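PDB 1ZX5: mannosephosphate isomerase, putative from Archaeoglobus fulgidus, which probably interconverts mannose 6-phosphate and fructose 6-phosphate as a zinc-dependent type 1 mannose-6-phosphate isomerase of the cupin clan. Local coordinates for residues 137-140 against 141-145; 146-149 against 150-153; 160-163 against 164-168; 211-214 against 215-219. All blocks are in the same frame, centred on the assembly; numbering follows the deposited sequence.

Contact 1: residues 137-140 against 141-145; sequences VKIE and ELEEK
The carbonyl oxygen of Lys138 is gripped by two backbone amides at the start of helix 139-146. Leu142 N reaches Lys138 O at 3.1 Å in a straight bond, nearly on the line of the carbonyl, while Glu141 N approaches the same oxygen at a poorer angle and adds a weak bond. Lys138 is the N-cap residue, and its carbonyl accepts the first i to i+4 bond of this first helical turn. The next two bonds carry the helix onward: Glu143 N to Ile139 O at 3.0 Å, lying in the carbonyl plane, and Glu144 N to Glu140 O, where the donor is tilted 27° from the carbonyl plane. At the cap itself a water accepts from Lys138 N and donates to Glu141 OE1 at 2.6 Å, bridging the N-cap amide to the carboxylate of Glu141. The aliphatic part of Lys138 runs alongside Glu141, pointing the same way, with CD 3.8 Å from Glu141 OE2. Lys138 NZ is 5.3 Å from Glu141 OE2, so the opposite charges probably attract without a salt bridge. On the inner side, Leu142 crosses Val137 at about a right angle and turns toward helix 201-207, where Trp201 packs on both Leu142 and Ile139. Glu143 extends back past Ile139, and its OE2 accepts a hydrogen bond from Trp201 NE1; that same OE2 lies 3.4 Å from Ile139 CG2. The apolar patch is completed by Val137 CG2, which meets Leu142 CD1 at 4.0 Å.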
loop_
_atom_site.group_PDB
_atom_site.type_symbol
_atom_site.label_atom_id
_atom_site.label_comp_id
_atom_site.label_asym_id
_atom_site.label_seq_id
_atom_site.Cartn_x
_atom_site.Cartn_y
_atom_site.Cartn_z
ATOM N N VAL A 137 -2.706 -23.843 14.289
ATOM C CA VAL A 137 -4.061 -23.772 14.843
ATOM C C VAL A 137 -4.989 -24.678 14.043
ATOM O O VAL A 137 -4.695 -25.026 12.899
ATOM C CB VAL A 137 -4.639 -22.303 14.885
ATOM C CG1 VAL A 137 -3.809 -21.407 15.796
ATOM C CG2 VAL A 137 -4.764 -21.704 13.486
ATOM N N LYS A 138 -6.102 -25.066 14.654
ATOM C CA LYS A 138 -7.129 -25.829 13.962
ATOM C C LYS A 138 -8.310 -24.911 13.643
ATOM O O LYS A 138 -8.780 -24.178 14.509
ATOM C CB LYS A 138 -7.587 -27.016 14.815
ATOM C CG LYS A 138 -6.481 -28.002 15.196
ATOM C CD LYS A 138 -7.079 -29.218 15.901
ATOM C CE LYS A 138 -6.061 -29.935 16.794
ATOM N NZ LYS A 138 -5.199 -30.895 16.035
ATOM N N ILE A 139 -8.777 -24.952 12.398
ATOM C CA ILE A 139 -9.949 -24.178 11.978
ATOM C C ILE A 139 -11.110 -24.285 12.975
ATOM O O ILE A 139 -11.712 -23.274 13.332
ATOM C CB ILE A 139 -10.403 -24.550 10.530
ATOM C CG1 ILE A 139 -9.743 -23.628 9.502
ATOM C CG2 ILE A 139 -11.924 -24.450 10.372
ATOM C CD1 ILE A 139 -10.137 -22.140 9.600
ATOM N N GLU A 140 -11.395 -25.510 13.423
ATOM C CA GLU A 140 -12.498 -25.796 14.345
ATOM C C GLU A 140 -12.344 -25.066 15.673
ATOM O O GLU A 140 -13.331 -24.608 16.247
ATOM C CB GLU A 140 -12.621 -27.307 14.622
ATOM C CG GLU A 140 -12.799 -28.191 13.388
ATOM C CD GLU A 140 -11.486 -28.474 12.639
ATOM O OE1 GLU A 140 -10.389 -28.371 13.248
ATOM O OE2 GLU A 140 -11.563 -28.804 11.428
ATOM N N GLU A 141 -11.112 -24.983 16.166
ATOM C CA GLU A 141 -10.844 -24.302 17.424
ATOM C C GLU A 141 -10.941 -22.772 17.296
ATOM O O GLU A 141 -11.351 -22.103 18.245
ATOM C CB GLU A 141 -9.512 -24.771 18.027
ATOM C CG GLU A 141 -9.641 -26.164 18.691
ATOM C CD GLU A 141 -8.308 -26.878 18.941
ATOM O OE1 GLU A 141 -7.237 -26.238 18.824
ATOM O OE2 GLU A 141 -8.344 -28.097 19.259
ATOM N N LEU A 142 -10.591 -22.236 16.123
ATOM C CA LEU A 142 -10.814 -20.819 15.813
ATOM C C LEU A 142 -12.310 -20.491 15.802
ATOM O O LEU A 142 -12.721 -19.453 16.312
ATOM C CB LEU A 142 -10.191 -20.438 14.465
ATOM C CG LEU A 142 -8.675 -20.469 14.287
ATOM C CD1 LEU A 142 -8.325 -20.112 12.859
ATOM C CD2 LEU A 142 -7.987 -19.526 15.248
ATOM N N GLU A 143 -13.106 -21.386 15.218
ATOM C CA GLU A 143 -14.576 -21.282 15.219
ATOM C C GLU A 143 -15.208 -21.287 16.612
ATOM O O GLU A 143 -16.183 -20.580 16.843
ATOM C CB GLU A 143 -15.195 -22.403 14.388
ATOM C CG GLU A 143 -15.383 -22.046 12.946
ATOM C CD GLU A 143 -15.826 -23.230 12.096
ATOM O OE1 GLU A 143 -16.913 -23.783 12.367
ATOM O OE2 GLU A 143 -15.093 -23.590 11.146
ATOM N N GLU A 144 -14.665 -22.095 17.524
ATOM C CA GLU A 144 -15.080 -22.057 18.927
ATOM C C GLU A 144 -14.928 -20.650 19.487
ATOM O O GLU A 144 -15.809 -20.160 20.188
ATOM C CB GLU A 144 -14.263 -23.027 19.789
ATOM C CG GLU A 144 -14.539 -24.504 19.534
ATOM C CD GLU A 144 -16.014 -24.865 19.661
ATOM O OE1 GLU A 144 -16.509 -24.976 20.809
ATOM O OE2 GLU A 144 -16.674 -25.036 18.605
ATOM N N LYS A 145 -13.802 -20.013 19.168
ATOM C CA LYS A 145 -13.484 -18.678 19.660
ATOM C C LYS A 145 -14.445 -17.607 19.149
ATOM O O LYS A 145 -14.664 -16.611 19.831
ATOM C CB LYS A 145 -12.036 -18.307 19.323
ATOM C CG LYS A 145 -10.971 -19.216 19.938
ATOM C CD LYS A 145 -11.099 -19.294 21.452
ATOM C CE LYS A 145 -9.882 -19.963 22.081
ATOM N NZ LYS A 145 -10.038 -20.054 23.569
HETATM O O HOH W 1 -6.217 -24.300 17.451
#

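Contact 2: residues 146-149 against 150-153; sequences LKEE and DFDF. With LFR (beta-L-fructofuranose), chain B.
With CG anti to the carbonyl carbon (chi1 -56°) and the chain extended beyond it, Glu148 reaches forward to the ring of Phe151, whose own CG stands opposite its backbone N (chi1 178°). They meet in the loop that leads out of helix 139-146 toward strand 157-161, a surface segment that forms one wall of the fructofuranose pocket. Glu148 OE1 comes to the ring edge, near its plane, 3.5 Å from Phe151 CD1, and the carboxylate stands almost perpendicular to the ring. The oxygen thus faces the ring's hydrogen-bearing rim, an arrangement that is probably mildly attractive. No direct hydrogen bond joins the two halves of the loop; a water does so instead, donating to Glu148 O at 2.6 Å and accepting from Phe151 N at 2.8 Å. Across the base of the loop, Leu146 CD2 packs obliquely on the ring of Phe153, 3.7 Å from CZ, the two side chains crossing at about a right angle. One face of the Phe153 ring is covered by Phe151 CD2, which sits over its centre, and Phe196 adds an edge-to-face pair. The sugar lies beyond the second half of the loop. Its O1 is near the plane of the Phe153 ring, at the edge, and takes a weak bond from Phe153 N at 3.3 Å. Gln97, Lys154 and the carbonyl of Thr96 supply further hydrogen bonds to the ligand. On the sugar ring itself, O4 donates to Asp150 OD1 at 2.7 Å.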
loop_
_atom_site.group_PDB
_atom_site.type_symbol
_atom_site.label_atom_id
_atom_site.label_comp_id
_atom_site.label_asym_id
_atom_site.label_seq_id
_atom_site.Cartn_x
_atom_site.Cartn_y
_atom_site.Cartn_z
ATOM N N LEU A 146 -15.017 -17.813 17.962
ATOM C CA LEU A 146 -16.010 -16.894 17.400
ATOM C C LEU A 146 -17.268 -16.798 18.245
ATOM O O LEU A 146 -18.001 -15.815 18.158
ATOM C CB LEU A 146 -16.409 -17.305 15.982
ATOM C CG LEU A 146 -15.575 -16.922 14.757
ATOM C CD1 LEU A 146 -16.421 -17.182 13.523
ATOM C CD2 LEU A 146 -15.116 -15.471 14.796
ATOM N N LYS A 147 -17.524 -17.837 19.038
ATOM C CA LYS A 147 -18.672 -17.892 19.941
ATOM C C LYS A 147 -18.569 -16.861 21.064
ATOM O O LYS A 147 -19.579 -16.304 21.490
ATOM C CB LYS A 147 -18.822 -19.294 20.533
ATOM C CG LYS A 147 -19.266 -20.358 19.529
ATOM C CD LYS A 147 -19.932 -21.533 20.240
ATOM C CE LYS A 147 -18.948 -22.670 20.513
ATOM N NZ LYS A 147 -18.839 -23.590 19.335
ATOM N N GLU A 148 -17.352 -16.606 21.530
ATOM C CA GLU A 148 -17.110 -15.591 22.546
ATOM C C GLU A 148 -17.483 -14.192 22.035
ATOM O O GLU A 148 -17.589 -13.969 20.819
ATOM C CB GLU A 148 -15.655 -15.640 23.000
ATOM C CG GLU A 148 -15.231 -17.010 23.520
ATOM C CD GLU A 148 -13.804 -17.030 24.032
ATOM O OE1 GLU A 148 -13.224 -15.939 24.251
ATOM O OE2 GLU A 148 -13.257 -18.142 24.218
ATOM N N GLU A 149 -17.686 -13.255 22.957
ATOM C CA GLU A 149 -18.169 -11.926 22.588
ATOM C C GLU A 149 -17.160 -11.162 21.720
ATOM O O GLU A 149 -17.510 -10.653 20.635
ATOM C CB GLU A 149 -18.622 -11.139 23.832
ATOM C CG GLU A 149 -20.104 -11.343 24.182
ATOM C CD GLU A 149 -21.031 -10.373 23.438
ATOM O OE1 GLU A 149 -20.841 -9.151 23.581
ATOM O OE2 GLU A 149 -21.966 -10.818 22.724
ATOM N N ASP A 150 -15.904 -11.119 22.162
ATOM C CA ASP A 150 -14.857 -10.457 21.384
ATOM C C ASP A 150 -13.485 -11.072 21.657
ATOM O O ASP A 150 -12.572 -10.400 22.153
ATOM C CB ASP A 150 -14.867 -8.934 21.648
ATOM C CG ASP A 150 -13.803 -8.173 20.855
ATOM O OD1 ASP A 150 -13.570 -8.477 19.651
ATOM O OD2 ASP A 150 -13.200 -7.253 21.453
ATOM N N PHE A 151 -13.339 -12.355 21.329
ATOM C CA PHE A 151 -12.052 -13.011 21.479
ATOM C C PHE A 151 -10.984 -12.227 20.711
ATOM O O PHE A 151 -11.189 -11.861 19.550
ATOM C CB PHE A 151 -12.097 -14.470 21.013
ATOM C CG PHE A 151 -10.768 -15.158 21.115
ATOM C CD1 PHE A 151 -10.303 -15.621 22.348
ATOM C CD2 PHE A 151 -9.954 -15.295 19.995
ATOM C CE1 PHE A 151 -9.050 -16.229 22.458
ATOM C CE2 PHE A 151 -8.702 -15.900 20.093
ATOM C CZ PHE A 151 -8.252 -16.373 21.326
ATOM N N ASP A 152 -9.856 -11.959 21.360
ATOM C CA ASP A 152 -8.782 -11.219 20.718
ATOM C C ASP A 152 -7.952 -12.184 19.874
ATOM O O ASP A 152 -7.029 -12.822 20.378
ATOM C CB ASP A 152 -7.920 -10.493 21.769
ATOM C CG ASP A 152 -6.894 -9.539 21.151
ATOM O OD1 ASP A 152 -6.827 -9.413 19.912
ATOM O OD2 ASP A 152 -6.146 -8.901 21.916
ATOM N N PHE A 153 -8.300 -12.301 18.595
ATOM C CA PHE A 153 -7.575 -13.186 17.673
ATOM C C PHE A 153 -6.124 -12.769 17.428
ATOM O O PHE A 153 -5.298 -13.600 17.030
ATOM C CB PHE A 153 -8.313 -13.308 16.336
ATOM C CG PHE A 153 -9.559 -14.149 16.401
ATOM C CD1 PHE A 153 -9.478 -15.541 16.371
ATOM C CD2 PHE A 153 -10.807 -13.550 16.503
ATOM C CE1 PHE A 153 -10.621 -16.327 16.432
ATOM C CE2 PHE A 153 -11.961 -14.320 16.561
ATOM C CZ PHE A 153 -11.869 -15.720 16.525
HETATM C C1 LFR B . -9.976 -8.761 17.806
HETATM C C2 LFR B . -9.756 -7.239 17.871
HETATM C C3 LFR B . -10.932 -6.503 17.220
HETATM C C4 LFR B . -11.616 -5.702 18.305
HETATM C C5 LFR B . -10.831 -5.963 19.587
HETATM C C6 LFR B . -10.306 -4.663 20.196
HETATM O O1 LFR B . -9.017 -9.460 16.999
HETATM O O2 LFR B . -8.516 -6.834 17.246
HETATM O O3 LFR B . -10.509 -5.580 16.222
HETATM O O4 LFR B . -12.963 -6.171 18.413
HETATM O O5 LFR B . -9.750 -6.857 19.262
HETATM O O6 LFR B . -9.969 -4.792 21.588
HETATM O O HOH W 2 -15.231 -13.824 19.805
#

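Contact 3: residues 160-163 against 164-168; sequences FETT and PYDTF
From CB outward, the Asp166 side chain folds back over the residues that precede it. CB lies 3.5 Å from Thr163 O, and CG, anti to its own carbonyl carbon (chi1 -76°), brings the carboxylate under the Thr163 amide. There OD2 accepts a nearly straight hydrogen bond from Thr163 N at 3.0 Å, the donor standing above the carboxylate plane, 61° out of it. OD2 also takes a bond from a water at 2.7 Å, and this water is hydrogen-bonded to Thr163 OG1 as well. OD1 forms a salt bridge with Lys222, which also bonds to Thr163 OG1 and Pro164 O. The backbone answers with Asp166 N to Thr163 O, closing a type II beta turn from Thr163 to Asp166 that links strand 157-161 to strand 167-170. An alanine at Asp166 is likely to leave Thr163 N and the Lys222 ammonium without their carboxylate partner. Nearer the strands, Phe168 presents its edge to the face of Phe160 in a T-shaped pair, centroids 5.1 Å apart and planes at 62°. Thr162 CG2 touches the same Phe168 ring at its edge, 4.0 Å from CE2.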
loop_
_atom_site.group_PDB
_atom_site.type_symbol
_atom_site.label_atom_id
_atom_site.label_comp_id
_atom_site.label_asym_id
_atom_site.label_seq_id
_atom_site.Cartn_x
_atom_site.Cartn_y
_atom_site.Cartn_z
ATOM N N PHE A 160 4.573 -7.725 16.465
ATOM C CA PHE A 160 5.767 -6.961 16.179
ATOM C C PHE A 160 5.611 -5.571 16.727
ATOM O O PHE A 160 4.705 -4.839 16.331
ATOM C CB PHE A 160 6.004 -6.899 14.679
ATOM C CG PHE A 160 6.173 -8.242 14.046
ATOM C CD1 PHE A 160 7.433 -8.853 14.011
ATOM C CD2 PHE A 160 5.081 -8.909 13.492
ATOM C CE1 PHE A 160 7.594 -10.103 13.420
ATOM C CE2 PHE A 160 5.234 -10.150 12.903
ATOM C CZ PHE A 160 6.495 -10.752 12.866
ATOM N N GLU A 161 6.483 -5.215 17.659
ATOM C CA GLU A 161 6.572 -3.840 18.125
ATOM C C GLU A 161 7.480 -3.125 17.156
ATOM O O GLU A 161 8.662 -3.414 17.087
ATOM C CB GLU A 161 7.094 -3.787 19.567
ATOM C CG GLU A 161 5.935 -3.870 20.555
ATOM C CD GLU A 161 6.247 -4.639 21.812
ATOM O OE1 GLU A 161 7.249 -4.309 22.502
ATOM O OE2 GLU A 161 5.459 -5.565 22.127
ATOM N N THR A 162 6.909 -2.211 16.382
ATOM C CA THR A 162 7.624 -1.605 15.270
ATOM C C THR A 162 8.446 -0.386 15.674
ATOM O O THR A 162 8.254 0.185 16.752
ATOM C CB THR A 162 6.652 -1.227 14.132
ATOM O OG1 THR A 162 5.789 -0.164 14.560
ATOM C CG2 THR A 162 5.802 -2.435 13.718
ATOM N N THR A 163 9.390 -0.028 14.806
ATOM C CA THR A 163 10.025 1.288 14.798
ATOM C C THR A 163 9.799 1.827 13.392
ATOM O O THR A 163 9.533 1.037 12.477
ATOM C CB THR A 163 11.549 1.223 15.110
ATOM O OG1 THR A 163 12.191 0.330 14.190
ATOM C CG2 THR A 163 11.803 0.753 16.554
ATOM N N PRO A 164 9.875 3.165 13.207
ATOM C CA PRO A 164 9.653 3.722 11.878
ATOM C C PRO A 164 10.462 3.007 10.793
ATOM O O PRO A 164 11.653 2.692 10.996
ATOM C CB PRO A 164 10.138 5.168 12.027
ATOM C CG PRO A 164 9.878 5.490 13.455
ATOM C CD PRO A 164 10.145 4.220 14.209
ATOM N N TYR A 165 9.813 2.780 9.654
ATOM C CA TYR A 165 10.427 2.244 8.440
ATOM C C TYR A 165 10.702 0.736 8.459
ATOM O O TYR A 165 11.299 0.211 7.517
ATOM C CB TYR A 165 11.646 3.087 7.979
ATOM C CG TYR A 165 11.269 4.543 7.826
ATOM C CD1 TYR A 165 10.369 4.944 6.830
ATOM C CD2 TYR A 165 11.762 5.515 8.713
ATOM C CE1 TYR A 165 9.975 6.292 6.703
ATOM C CE2 TYR A 165 11.372 6.855 8.604
ATOM C CZ TYR A 165 10.479 7.232 7.594
ATOM O OH TYR A 165 10.093 8.546 7.465
ATOM N N ASP A 166 10.261 0.044 9.513
ATOM C CA ASP A 166 10.140 -1.408 9.449
ATOM C C ASP A 166 9.222 -1.732 8.290
ATOM O O ASP A 166 8.305 -0.943 7.980
ATOM C CB ASP A 166 9.520 -1.982 10.727
ATOM C CG ASP A 166 10.490 -2.025 11.874
ATOM O OD1 ASP A 166 11.708 -1.801 11.659
ATOM O OD2 ASP A 166 10.036 -2.274 13.005
ATOM N N THR A 167 9.470 -2.878 7.655
ATOM C CA THR A 167 8.638 -3.348 6.564
ATOM C C THR A 167 8.118 -4.756 6.817
ATOM O O THR A 167 8.701 -5.535 7.583
ATOM C CB THR A 167 9.370 -3.329 5.182
ATOM O OG1 THR A 167 10.466 -4.244 5.196
ATOM C CG2 THR A 167 9.874 -1.939 4.810
ATOM N N PHE A 168 7.003 -5.063 6.158
ATOM C CA PHE A 168 6.390 -6.376 6.183
ATOM C C PHE A 168 5.972 -6.728 4.772
ATOM O O PHE A 168 5.696 -5.840 3.959
ATOM C CB PHE A 168 5.166 -6.388 7.123
ATOM C CG PHE A 168 5.519 -6.108 8.546
ATOM C CD1 PHE A 168 5.900 -7.143 9.394
ATOM C CD2 PHE A 168 5.525 -4.807 9.030
ATOM C CE1 PHE A 168 6.267 -6.892 10.714
ATOM C CE2 PHE A 168 5.892 -4.545 10.349
ATOM C CZ PHE A 168 6.265 -5.591 11.191
HETATM O O HOH W 3 11.978 -2.478 14.837
#

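Contact 4: residues 211-214 against 215-219; sequences KKVE and EFEVK
Glu217 and Glu214 are joined by two reciprocal hydrogen bonds. Glu214 N donates to the carboxylate oxygen Glu217 OE2 at 2.8 Å, meeting it from above the carboxylate plane, and Glu217 N returns a bond to Glu214 O at 3.0 Å. Only the Glu217 half of a capping box is present, its carboxylate on the Glu214 amide; the return bond goes to the backbone carbonyl, not to the Glu214 side chain. Residues 215-217 of this single turn have helical backbone angles. The turn then closes on Glu215 O, which accepts from both Val218 N and Lys219 N. The Glu217 chain is extended beyond CG (chi2 175°), which carries OE2 back to the Glu214 amide. An alanine in place of Glu217 would probably leave the amide of Glu214 without its carboxylate acceptor and let the start of the turn move more freely. Glu214 itself bends at chi2, and a water bridges its OE1 to Glu215 N. Around this polar core, Phe216 CE2 packs obliquely against Glu214 CB at 3.5 Å, while Glu217 CG lies over one face of the same ring. On the buried side Val213 CG1 touches Val218 CG1 at 3.8 Å and Glu217 CB at the same distance. The turn lies between helix 201-207 and strand 224-226: backbone bonds tie Val213 to Phe133 and Val218 to Val169 of strand 167-170, and Glu215, Val218 and Lys219 pack on Phe160 of strand 157-161.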
loop_
_atom_site.group_PDB
_atom_site.type_symbol
_atom_site.label_atom_id
_atom_site.label_comp_id
_atom_site.label_asym_id
_atom_site.label_seq_id
_atom_site.Cartn_x
_atom_site.Cartn_y
_atom_site.Cartn_z
ATOM N N LYS A 211 -1.039 -22.722 9.541
ATOM C CA LYS A 211 0.275 -23.132 10.045
ATOM C C LYS A 211 1.025 -21.990 10.718
ATOM O O LYS A 211 0.829 -20.816 10.392
ATOM C CB LYS A 211 1.168 -23.695 8.923
ATOM C CG LYS A 211 0.621 -24.887 8.170
ATOM C CD LYS A 211 0.126 -25.976 9.113
ATOM C CE LYS A 211 -0.918 -26.853 8.432
ATOM N NZ LYS A 211 -1.567 -27.781 9.401
ATOM N N LYS A 212 1.903 -22.362 11.646
ATOM C CA LYS A 212 2.872 -21.456 12.236
ATOM C C LYS A 212 3.680 -20.763 11.142
ATOM O O LYS A 212 4.134 -21.396 10.185
ATOM C CB LYS A 212 3.807 -22.229 13.175
ATOM C CG LYS A 212 4.831 -21.362 13.890
ATOM C CD LYS A 212 5.749 -22.199 14.783
ATOM C CE LYS A 212 6.827 -21.304 15.404
ATOM N NZ LYS A 212 7.850 -22.105 16.149
ATOM N N VAL A 213 3.827 -19.453 11.277
ATOM C CA VAL A 213 4.651 -18.678 10.361
ATOM C C VAL A 213 5.802 -18.093 11.167
ATOM O O VAL A 213 5.590 -17.495 12.226
ATOM C CB VAL A 213 3.814 -17.585 9.636
ATOM C CG1 VAL A 213 4.698 -16.604 8.897
ATOM C CG2 VAL A 213 2.838 -18.234 8.669
ATOM N N GLU A 214 7.023 -18.305 10.683
ATOM C CA GLU A 214 8.207 -17.720 11.314
ATOM C C GLU A 214 8.269 -16.222 11.032
ATOM O O GLU A 214 7.829 -15.769 9.974
ATOM C CB GLU A 214 9.484 -18.396 10.811
ATOM C CG GLU A 214 9.556 -19.917 11.021
ATOM C CD GLU A 214 9.562 -20.326 12.487
ATOM O OE1 GLU A 214 10.057 -19.552 13.330
ATOM O OE2 GLU A 214 9.076 -21.436 12.796
ATOM N N GLU A 215 8.816 -15.462 11.975
ATOM C CA GLU A 215 8.927 -14.007 11.828
ATOM C C GLU A 215 9.649 -13.572 10.555
ATOM O O GLU A 215 9.215 -12.624 9.902
ATOM C CB GLU A 215 9.558 -13.371 13.065
ATOM C CG GLU A 215 8.674 -13.527 14.304
ATOM C CD GLU A 215 9.210 -12.810 15.542
ATOM O OE1 GLU A 215 10.235 -12.087 15.439
ATOM O OE2 GLU A 215 8.592 -12.981 16.623
ATOM N N PHE A 216 10.726 -14.277 10.193
ATOM C CA PHE A 216 11.502 -13.939 8.987
ATOM C C PHE A 216 10.678 -14.065 7.696
ATOM O O PHE A 216 11.031 -13.478 6.670
ATOM C CB PHE A 216 12.825 -14.741 8.899
ATOM C CG PHE A 216 12.647 -16.190 8.492
ATOM C CD1 PHE A 216 12.439 -16.539 7.152
ATOM C CD2 PHE A 216 12.690 -17.206 9.447
ATOM C CE1 PHE A 216 12.262 -17.884 6.774
ATOM C CE2 PHE A 216 12.521 -18.557 9.079
ATOM C CZ PHE A 216 12.304 -18.894 7.742
ATOM N N GLU A 217 9.580 -14.818 7.754
ATOM C CA GLU A 217 8.712 -14.994 6.594
ATOM C C GLU A 217 7.807 -13.788 6.331
ATOM O O GLU A 217 7.286 -13.648 5.229
ATOM C CB GLU A 217 7.847 -16.255 6.734
ATOM C CG GLU A 217 8.609 -17.562 6.950
ATOM C CD GLU A 217 7.665 -18.737 7.205
ATOM O OE1 GLU A 217 6.783 -18.994 6.355
ATOM O OE2 GLU A 217 7.784 -19.404 8.255
ATOM N N VAL A 218 7.599 -12.931 7.330
ATOM C CA VAL A 218 6.741 -11.751 7.149
ATOM C C VAL A 218 7.487 -10.408 7.225
ATOM O O VAL A 218 7.029 -9.419 6.672
ATOM C CB VAL A 218 5.494 -11.757 8.095
ATOM C CG1 VAL A 218 4.642 -13.002 7.849
ATOM C CG2 VAL A 218 5.904 -11.689 9.554
ATOM N N LYS A 219 8.624 -10.387 7.915
ATOM C CA LYS A 219 9.437 -9.181 8.072
ATOM C C LYS A 219 10.262 -8.864 6.824
ATOM O O LYS A 219 10.928 -9.745 6.278
ATOM C CB LYS A 219 10.394 -9.349 9.249
ATOM C CG LYS A 219 9.915 -8.808 10.578
ATOM C CD LYS A 219 10.939 -9.186 11.651
ATOM C CE LYS A 219 11.081 -8.110 12.723
ATOM N NZ LYS A 219 11.662 -8.662 14.013
HETATM O O HOH W 4 9.617 -16.957 14.329
#

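Contacts 1 and 2 lie at the surface and run on from each other: helix 139-146 ends where the sugar-binding loop begins, and Lys145 O and CB pack against Phe151 and Phe153. Contacts 3 and 4 are partly buried and nearer the centre of the chain. They also touch, the Phe160 ring meeting Val218 CG2, Glu215 and Lys219. Contact 1 rests on regular helical bonds, whereas contact 2 relies on a water, aromatic packing and ligand bonds. In contacts 3 and 4 an acidic side chain accepts from a backbone amide three residues earlier, beside the backbone bond that closes a beta turn between strands in one and a turn with helical backbone angles in the other.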